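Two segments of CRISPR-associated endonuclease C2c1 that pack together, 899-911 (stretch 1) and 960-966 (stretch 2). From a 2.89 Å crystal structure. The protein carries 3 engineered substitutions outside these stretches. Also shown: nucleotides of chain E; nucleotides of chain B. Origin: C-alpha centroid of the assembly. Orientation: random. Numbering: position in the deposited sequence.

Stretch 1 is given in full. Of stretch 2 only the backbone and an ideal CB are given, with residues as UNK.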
ATOM      1  N   SER A 899      11.198  -8.911 -16.557  1.00 36.78           N
ATOM      2  CA  SER A 899      10.112  -8.758 -17.521  1.00 36.73           C
ATOM      3  C   SER A 899      10.330  -7.573 -18.444  1.00 37.01           C
ATOM      4  O   SER A 899       9.815  -7.566 -19.566  1.00 47.21           O
ATOM      5  CB  SER A 899       8.776  -8.575 -16.798  1.00 35.99           C
ATOM      6  OG  SER A 899       8.377  -9.773 -16.171  1.00 61.23           O
ATOM      7  N   SER A 900      11.061  -6.562 -17.986  1.00 38.84           N
ATOM      8  CA  SER A 900      11.318  -5.365 -18.769  1.00 38.08           C
ATOM      9  C   SER A 900      12.699  -5.359 -19.405  1.00 44.89           C
ATOM     10  O   SER A 900      13.038  -4.396 -20.101  1.00 42.46           O
ATOM     11  CB  SER A 900      11.151  -4.119 -17.893  1.00 44.95           C
ATOM     12  OG  SER A 900       9.828  -4.012 -17.393  1.00 45.46           O
ATOM     13  N   ARG A 901      13.503  -6.402 -19.190  1.00 39.42           N
ATOM     14  CA  ARG A 901      14.879  -6.433 -19.669  1.00 39.16           C
ATOM     15  C   ARG A 901      15.127  -7.486 -20.741  1.00 40.01           C
ATOM     16  O   ARG A 901      16.244  -7.563 -21.264  1.00 40.51           O
ATOM     17  CB  ARG A 901      15.846  -6.649 -18.497  1.00 39.19           C
ATOM     18  CG  ARG A 901      15.852  -5.504 -17.496  1.00 50.81           C
ATOM     19  CD  ARG A 901      17.056  -5.567 -16.565  1.00 68.24           C
ATOM     20  NE  ARG A 901      17.092  -4.432 -15.646  1.00 73.71           N
ATOM     21  CZ  ARG A 901      17.683  -3.272 -15.917  1.00 79.53           C
ATOM     22  NH1 ARG A 901      18.290  -3.094 -17.084  1.00 94.13           N
ATOM     23  NH2 ARG A 901      17.666  -2.289 -15.026  1.00 67.66           N
ATOM     24  N   PHE A 902      14.128  -8.293 -21.084  1.00 39.60           N
ATOM     25  CA  PHE A 902      14.236  -9.280 -22.148  1.00 40.23           C
ATOM     26  C   PHE A 902      13.123  -9.068 -23.165  1.00 40.22           C
ATOM     27  O   PHE A 902      12.024  -8.619 -22.824  1.00 40.79           O
ATOM     28  CB  PHE A 902      14.166 -10.707 -21.599  1.00 40.22           C
ATOM     29  CG  PHE A 902      15.446 -11.186 -20.982  1.00 40.61           C
ATOM     30  CD1 PHE A 902      16.287 -12.032 -21.681  1.00 41.46           C
ATOM     31  CD2 PHE A 902      15.807 -10.795 -19.702  1.00 40.20           C
ATOM     32  CE1 PHE A 902      17.467 -12.481 -21.121  1.00 41.91           C
ATOM     33  CE2 PHE A 902      16.990 -11.238 -19.136  1.00 40.64           C
ATOM     34  CZ  PHE A 902      17.820 -12.084 -19.849  1.00 41.51           C
ATOM     35  N   ASP A 903      13.416  -9.404 -24.417  1.00 40.96           N
ATOM     36  CA  ASP A 903      12.458  -9.213 -25.496  1.00 41.12           C
ATOM     37  C   ASP A 903      11.325 -10.227 -25.396  1.00 41.90           C
ATOM     38  O   ASP A 903      11.563 -11.424 -25.218  1.00 50.49           O
ATOM     39  CB  ASP A 903      13.161  -9.345 -26.840  1.00 42.07           C
ATOM     40  CG  ASP A 903      12.495  -8.536 -27.923  1.00 42.29           C
ATOM     41  OD1 ASP A 903      12.714  -7.309 -27.959  1.00 45.88           O
ATOM     42  OD2 ASP A 903      11.752  -9.126 -28.736  1.00 45.45           O
ATOM     43  N   ALA A 904      10.082  -9.753 -25.511  1.00 53.99           N
ATOM     44  CA  ALA A 904       8.948 -10.670 -25.441  1.00 40.30           C
ATOM     45  C   ALA A 904       8.798 -11.473 -26.726  1.00 41.13           C
ATOM     46  O   ALA A 904       8.362 -12.630 -26.688  1.00 41.28           O
ATOM     47  CB  ALA A 904       7.662  -9.904 -25.133  1.00 39.69           C
ATOM     48  N   ARG A 905       9.151 -10.886 -27.866  1.00 41.73           N
ATOM     49  CA  ARG A 905       9.022 -11.595 -29.132  1.00 42.59           C
ATOM     50  C   ARG A 905      10.205 -12.518 -29.369  1.00 43.24           C
ATOM     51  O   ARG A 905      10.033 -13.677 -29.761  1.00 50.08           O
ATOM     52  CB  ARG A 905       8.906 -10.594 -30.275  1.00 43.04           C
ATOM     53  CG  ARG A 905       8.721 -11.225 -31.626  1.00 43.97           C
ATOM     54  CD  ARG A 905       8.698 -10.176 -32.721  1.00 44.46           C
ATOM     55  NE  ARG A 905       8.133 -10.704 -33.957  1.00 45.29           N
ATOM     56  CZ  ARG A 905       6.884 -10.493 -34.351  1.00 67.09           C
ATOM     57  NH1 ARG A 905       6.446 -11.011 -35.490  1.00 73.33           N
ATOM     58  NH2 ARG A 905       6.073  -9.755 -33.605  1.00 55.58           N
ATOM     59  N   THR A 906      11.406 -12.014 -29.112  1.00 59.13           N
ATOM     60  CA  THR A 906      12.663 -12.665 -29.447  1.00 44.03           C
ATOM     61  C   THR A 906      13.231 -13.501 -28.311  1.00 43.80           C
ATOM     62  O   THR A 906      13.777 -14.583 -28.556  1.00 44.44           O
ATOM     63  CB  THR A 906      13.681 -11.599 -29.849  1.00 44.33           C
ATOM     64  OG1 THR A 906      13.393 -11.136 -31.173  1.00 53.00           O
ATOM     65  CG2 THR A 906      15.066 -12.143 -29.807  1.00 44.93           C
ATOM     66  N   GLY A 907      13.103 -13.027 -27.076  1.00 42.96           N
ATOM     67  CA  GLY A 907      13.768 -13.609 -25.940  1.00 42.77           C
ATOM     68  C   GLY A 907      15.096 -12.967 -25.600  1.00 42.94           C
ATOM     69  O   GLY A 907      15.555 -13.097 -24.463  1.00 44.32           O
ATOM     70  N   ALA A 908      15.715 -12.270 -26.549  1.00 43.49           N
ATOM     71  CA  ALA A 908      17.023 -11.683 -26.312  1.00 43.79           C
ATOM     72  C   ALA A 908      16.935 -10.577 -25.264  1.00 50.36           C
ATOM     73  O   ALA A 908      15.926  -9.871 -25.174  1.00 42.40           O
ATOM     74  CB  ALA A 908      17.606 -11.119 -27.603  1.00 44.56           C
ATOM     75  N   PRO A 909      17.979 -10.408 -24.458  1.00 43.10           N
ATOM     76  CA  PRO A 909      17.983  -9.321 -23.480  1.00 42.49           C
ATOM     77  C   PRO A 909      18.208  -7.985 -24.166  1.00 42.70           C
ATOM     78  O   PRO A 909      18.725  -7.904 -25.282  1.00 50.47           O
ATOM     79  CB  PRO A 909      19.153  -9.683 -22.565  1.00 42.76           C
ATOM     80  CG  PRO A 909      20.099 -10.382 -23.477  1.00 43.76           C
ATOM     81  CD  PRO A 909      19.244 -11.162 -24.442  1.00 43.88           C
ATOM     82  N   GLY A 910      17.808  -6.922 -23.477  1.00 42.08           N
ATOM     83  CA  GLY A 910      17.889  -5.606 -24.069  1.00 42.26           C
ATOM     84  C   GLY A 910      18.025  -4.482 -23.065  1.00 47.87           C
ATOM     85  O   GLY A 910      18.171  -4.722 -21.863  1.00 43.07           O
ATOM     86  N   ILE A 911      17.965  -3.248 -23.556  1.00 41.98           N
ATOM     87  CA  ILE A 911      18.191  -2.056 -22.752  1.00 41.77           C
ATOM     88  C   ILE A 911      17.049  -1.080 -22.999  1.00 41.35           C
ATOM     89  O   ILE A 911      16.611  -0.903 -24.142  1.00 41.64           O
ATOM     90  CB  ILE A 911      19.553  -1.410 -23.089  1.00 42.62           C
ATOM     91  CG1 ILE A 911      20.694  -2.378 -22.770  1.00 43.09           C
ATOM     92  CG2 ILE A 911      19.731  -0.092 -22.352  1.00 61.81           C
ATOM     93  CD1 ILE A 911      22.073  -1.804 -23.009  1.00 46.65           C
ATOM     94  N   UNK A 960      11.426   3.021 -24.379  1.00 45.49           N
ATOM     95  CA  UNK A 960      11.562   2.229 -25.596  1.00 40.67           C
ATOM     96  C   UNK A 960      12.539   1.100 -25.310  1.00 40.72           C
ATOM     97  O   UNK A 960      13.682   1.349 -24.908  1.00 42.44           O
ATOM     98  CB  UNK A 960      12.032   3.084 -26.774  1.00 40.67           C
ATOM     99  N   UNK A 961      12.092  -0.134 -25.508  1.00 40.57           N
ATOM    100  CA  UNK A 961      12.930  -1.299 -25.274  1.00 40.68           C
ATOM    101  C   UNK A 961      13.597  -1.706 -26.579  1.00 41.54           C
ATOM    102  O   UNK A 961      12.922  -1.882 -27.597  1.00 44.53           O
ATOM    103  CB  UNK A 961      12.113  -2.456 -24.696  1.00 40.68           C
ATOM    104  N   UNK A 962      14.918  -1.845 -26.545  1.00 42.01           N
ATOM    105  CA  UNK A 962      15.712  -2.194 -27.716  1.00 42.90           C
ATOM    106  C   UNK A 962      16.486  -3.465 -27.406  1.00 45.11           C
ATOM    107  O   UNK A 962      17.089  -3.584 -26.334  1.00 54.54           O
ATOM    108  CB  UNK A 962      16.656  -1.056 -28.110  1.00 42.90           C
ATOM    109  N   UNK A 963      16.470  -4.410 -28.339  1.00 43.57           N
ATOM    110  CA  UNK A 963      17.188  -5.662 -28.174  1.00 43.86           C
ATOM    111  C   UNK A 963      17.881  -6.002 -29.484  1.00 44.87           C
ATOM    112  O   UNK A 963      17.436  -5.567 -30.553  1.00 47.82           O
ATOM    113  CB  UNK A 963      16.246  -6.788 -27.742  1.00 43.86           C
ATOM    114  N   UNK A 964      18.980  -6.757 -29.436  1.00 45.42           N
ATOM    115  CA  UNK A 964      19.605  -7.202 -30.687  1.00 46.42           C
ATOM    116  C   UNK A 964      18.731  -8.247 -31.366  1.00 52.46           C
ATOM    117  O   UNK A 964      18.205  -9.154 -30.719  1.00 46.08           O
ATOM    118  CB  UNK A 964      21.002  -7.768 -30.426  1.00 46.42           C
ATOM    119  N   UNK A 965      18.559  -8.099 -32.680  1.00 47.77           N
ATOM    120  CA  UNK A 965      17.699  -8.997 -33.437  1.00 48.87           C
ATOM    121  C   UNK A 965      18.461 -10.119 -34.122  1.00 48.33           C
ATOM    122  O   UNK A 965      17.860 -11.147 -34.449  1.00 48.51           O
ATOM    123  CB  UNK A 965      16.916  -8.202 -34.483  1.00 48.87           C
ATOM    124  N   UNK A 966      19.760  -9.951 -34.338  1.00 48.99           N
ATOM    125  CA  UNK A 966      20.580 -10.959 -34.995  1.00 49.98           C
ATOM    126  C   UNK A 966      22.041 -10.593 -34.760  1.00 50.46           C
ATOM    127  O   UNK A 966      22.346  -9.631 -34.046  1.00 50.01           O
ATOM    128  CB  UNK A 966      20.262 -11.055 -36.489  1.00 49.98           C
TER
ATOM    129  P    DG E   4      13.283  -5.732 -14.245  1.00 37.49           P
ATOM    130  OP1  DG E   4      12.895  -6.284 -15.557  1.00 37.93           O
ATOM    131  OP2  DG E   4      14.396  -4.762 -14.159  1.00 48.25           O
ATOM    132  O5'  DG E   4      11.989  -5.050 -13.625  1.00 44.18           O
ATOM    133  C5'  DG E   4      10.766  -5.760 -13.602  1.00 35.33           C
ATOM    134  C4'  DG E   4       9.814  -5.113 -12.627  1.00 34.65           C
ATOM    135  O4'  DG E   4      10.197  -5.472 -11.285  1.00 42.55           O
ATOM    136  C3'  DG E   4       9.838  -3.599 -12.653  1.00 34.64           C
ATOM    137  O3'  DG E   4       8.909  -3.131 -13.616  1.00 34.60           O
ATOM    138  C2'  DG E   4       9.404  -3.234 -11.239  1.00 37.54           C
ATOM    139  C1'  DG E   4       9.947  -4.396 -10.407  1.00 36.60           C
ATOM    140  N9   DG E   4      11.177  -4.085  -9.685  1.00 44.38           N
ATOM    141  C8   DG E   4      12.156  -3.188 -10.048  1.00 43.38           C
ATOM    142  N7   DG E   4      13.142  -3.124  -9.193  1.00 48.64           N
ATOM    143  C5   DG E   4      12.795  -4.036  -8.203  1.00 46.84           C
ATOM    144  C6   DG E   4      13.476  -4.402  -7.017  1.00 46.64           C
ATOM    145  O6   DG E   4      14.557  -3.979  -6.592  1.00 62.14           O
ATOM    146  N1   DG E   4      12.773  -5.364  -6.296  1.00 60.90           N
ATOM    147  C2   DG E   4      11.562  -5.904  -6.674  1.00 59.51           C
ATOM    148  N2   DG E   4      11.029  -6.821  -5.851  1.00 51.60           N
ATOM    149  N3   DG E   4      10.916  -5.570  -7.782  1.00 45.19           N
ATOM    150  C4   DG E   4      11.587  -4.633  -8.494  1.00 45.67           C
ATOM    151  P    DG E   2      22.462  -2.498 -11.068  1.00117.44           P
ATOM    152  OP1  DG E   2      22.549  -1.947  -9.697  1.00112.92           O
ATOM    153  OP2  DG E   2      23.261  -3.692 -11.416  1.00105.05           O
ATOM    154  O5'  DG E   2      20.908  -2.790 -11.371  1.00109.17           O
ATOM    155  C5'  DG E   2      20.455  -3.044 -12.712  1.00103.15           C
ATOM    156  C4'  DG E   2      19.620  -4.309 -12.793  1.00 84.42           C
ATOM    157  O4'  DG E   2      19.826  -4.939 -14.073  1.00 71.40           O
ATOM    158  C3'  DG E   2      20.004  -5.383 -11.807  1.00 80.46           C
ATOM    159  O3'  DG E   2      18.948  -6.301 -11.674  1.00 71.43           O
ATOM    160  C2'  DG E   2      21.216  -6.025 -12.481  1.00 78.90           C
ATOM    161  C1'  DG E   2      20.927  -5.827 -13.979  1.00 69.39           C
ATOM    162  N9   DG E   2      22.040  -5.244 -14.740  1.00 65.72           N
ATOM    163  C8   DG E   2      21.930  -4.364 -15.791  1.00 66.46           C
ATOM    164  N7   DG E   2      23.076  -3.998 -16.291  1.00 69.49           N
ATOM    165  C5   DG E   2      24.019  -4.676 -15.526  1.00 77.81           C
ATOM    166  C6   DG E   2      25.437  -4.669 -15.609  1.00 93.92           C
ATOM    167  O6   DG E   2      26.159  -4.041 -16.402  1.00109.46           O
ATOM    168  N1   DG E   2      26.014  -5.497 -14.650  1.00 75.93           N
ATOM    169  C2   DG E   2      25.315  -6.237 -13.728  1.00 74.58           C
ATOM    170  N2   DG E   2      26.047  -6.977 -12.882  1.00 83.23           N
ATOM    171  N3   DG E   2      23.989  -6.257 -13.639  1.00 61.75           N
ATOM    172  C4   DG E   2      23.404  -5.453 -14.566  1.00 67.62           C
ATOM    173  P     A B   6       6.024  -6.685 -32.483  1.00 46.02           P
ATOM    174  OP1   A B   6       7.172  -7.271 -31.751  1.00 43.09           O
ATOM    175  OP2   A B   6       5.567  -7.314 -33.752  1.00 44.21           O
ATOM    176  O5'   A B   6       4.807  -6.611 -31.461  1.00 42.50           O
ATOM    177  C5'   A B   6       3.883  -7.684 -31.344  1.00 51.05           C
ATOM    178  C4'   A B   6       2.507  -7.264 -31.784  1.00 42.60           C
ATOM    179  O4'   A B   6       2.084  -6.179 -30.917  1.00 41.88           O
ATOM    180  C3'   A B   6       2.444  -6.743 -33.222  1.00 71.42           C
ATOM    181  O3'   A B   6       1.494  -7.426 -34.071  1.00 69.50           O
ATOM    182  C2'   A B   6       2.192  -5.236 -33.084  1.00 43.29           C
ATOM    183  O2'   A B   6       1.326  -4.673 -34.043  1.00 61.94           O
ATOM    184  C1'   A B   6       1.632  -5.077 -31.676  1.00 42.29           C
ATOM    185  N9    A B   6       2.143  -3.848 -31.066  1.00 49.65           N
ATOM    186  C8    A B   6       3.465  -3.557 -30.837  1.00 48.34           C
ATOM    187  N7    A B   6       3.673  -2.370 -30.324  1.00 41.44           N
ATOM    188  C5    A B   6       2.400  -1.830 -30.228  1.00 46.52           C
ATOM    189  C6    A B   6       1.944  -0.587 -29.763  1.00 41.01           C
ATOM    190  N6    A B   6       2.755   0.363 -29.294  1.00 40.82           N
ATOM    191  N1    A B   6       0.616  -0.354 -29.794  1.00 42.80           N
ATOM    192  C2    A B   6      -0.191  -1.311 -30.270  1.00 46.59           C
ATOM    193  N3    A B   6       0.115  -2.520 -30.739  1.00 42.23           N
ATOM    194  C4    A B   6       1.444  -2.722 -30.690  1.00 47.00           C

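Position 960 opens the strand with phi/psi of -119/123, and its CA-to-CB bond points away from stretch 1. No atom of that stretch lies within 5.5 Å of the ideal CB, so the visible geometry sets no size or polarity; a beta-branched residue would suit the extended backbone, among others. The deposited residue is Ile 960, with chi1 m and chi2 t.

At 961 the bond runs sideways. The ideal CB is 4.8 Å from Ile 911 O and 5.1 Å from Ser 900 O, which leaves space before stretch 1 is reached. Beyond it, the turn from Ser 900 to Asp 903 and the returning segment at Ala 908 to Gly 910 are tied together by Gly 910 N to Arg 901 O (2.8 Å) and Asp 903 N to Ala 908 O (2.7 Å). Gly 910 has no side chain to fill the gap. A long or flat side chain, such as leucine, methionine or an aromatic, could reach in. The residue is Phe 961, chi1 t, and 113 Å² of it is covered by stretch 1. Its CZ lies 3.4 Å from Phe 902 C and 3.6 Å from Gly 910 CA, and Asp 903 OD1 meets the ring edge 3.1 Å from CE1. An ideal CB on Gly 910 would lie 2.5 Å from Phe 961 CZ, a clash.

Position 962 is defined by its backbone, which pairs antiparallel with Ile 911: Ile 911 N donates to O of 962 (2.9 Å, 159°), and N of 962 donates to Ile 911 O (3.1 Å, 163°). The ideal CB, 4.0 Å from Ile 911 O, lies on the same sheet face as the Ile 911 side chain, where aliphatic residues such as valine, isoleucine or leucine would suit. The residue is Val 962, chi1 t.

At 963 the CA-to-CB bond points toward stretch 1, and acceptors surround the CB: Asp 903 OD1 at 3.6 Å, Pro 909 O at 3.7 Å and Ala 908 O at 4.0 Å. A small side chain fits, and a short donor such as serine or threonine could use the carboxylate. The residue is Ser 963, chi1 p; its OG donates a weak hydrogen bond to Asp 903 OD1 (2.9 Å). Asp 903 OD2 meanwhile accepts from Thr 906 N (2.9 Å).

Position 964 points sideways, with nothing of stretch 1 within 5.5 Å of the ideal CB. Its phi of -71° admits proline, though other residues could adopt it. In Pro 964, the ring brings CD to 3.2 Å from Pro 909 O and CG to 4.5 Å from Ala 908 CB, an apolar contact.

At 965 the bond is again sideways and the ideal CB is free of stretch 1, so many residues would be tolerated; a long one could extend to Thr 906. Phe 965, chi1 t, places CD1 4.0 Å from Thr 906 OG1.

Position 966 is out of reach and unconstrained by stretch 1. It is Ser 966, chi1 p.

Stretch 2, residues 960-966: IFVSPFS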
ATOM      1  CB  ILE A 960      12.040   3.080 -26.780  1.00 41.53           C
ATOM      2  CG1 ILE A 960      11.075   4.244 -27.010  1.00 57.33           C
ATOM      3  CG2 ILE A 960      12.172   2.217 -28.023  1.00 42.09           C
ATOM      4  CD1 ILE A 960      11.590   5.290 -27.973  1.00 66.54           C
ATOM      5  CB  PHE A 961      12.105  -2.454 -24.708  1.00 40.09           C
ATOM      6  CG  PHE A 961      12.889  -3.716 -24.515  1.00 40.28           C
ATOM      7  CD1 PHE A 961      12.821  -4.736 -25.447  1.00 40.74           C
ATOM      8  CD2 PHE A 961      13.698  -3.879 -23.405  1.00 40.07           C
ATOM      9  CE1 PHE A 961      13.542  -5.896 -25.274  1.00 40.99           C
ATOM     10  CE2 PHE A 961      14.423  -5.038 -23.226  1.00 40.33           C
ATOM     11  CZ  PHE A 961      14.343  -6.049 -24.161  1.00 45.71           C
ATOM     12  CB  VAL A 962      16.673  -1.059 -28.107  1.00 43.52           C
ATOM     13  CG1 VAL A 962      17.447  -1.435 -29.349  1.00 44.47           C
ATOM     14  CG2 VAL A 962      15.902   0.224 -28.324  1.00 43.38           C
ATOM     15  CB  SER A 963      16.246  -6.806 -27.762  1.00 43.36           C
ATOM     16  OG  SER A 963      15.465  -7.264 -28.853  1.00 43.67           O
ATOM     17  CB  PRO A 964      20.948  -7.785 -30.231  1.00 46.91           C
ATOM     18  CG  PRO A 964      20.726  -8.176 -28.819  1.00 46.14           C
ATOM     19  CD  PRO A 964      19.749  -7.181 -28.253  1.00 45.24           C
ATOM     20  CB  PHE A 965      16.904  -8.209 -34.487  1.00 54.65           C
ATOM     21  CG  PHE A 965      15.782  -8.990 -35.108  1.00 54.96           C
ATOM     22  CD1 PHE A 965      14.596  -9.191 -34.419  1.00 55.13           C
ATOM     23  CD2 PHE A 965      15.908  -9.516 -36.382  1.00 65.34           C
ATOM     24  CE1 PHE A 965      13.562  -9.906 -34.986  1.00 54.13           C
ATOM     25  CE2 PHE A 965      14.874 -10.233 -36.956  1.00 69.59           C
ATOM     26  CZ  PHE A 965      13.700 -10.428 -36.256  1.00 63.72           C
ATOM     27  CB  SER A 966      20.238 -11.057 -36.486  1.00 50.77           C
ATOM     28  OG  SER A 966      20.418  -9.811 -37.131  1.00 50.99           O
TER
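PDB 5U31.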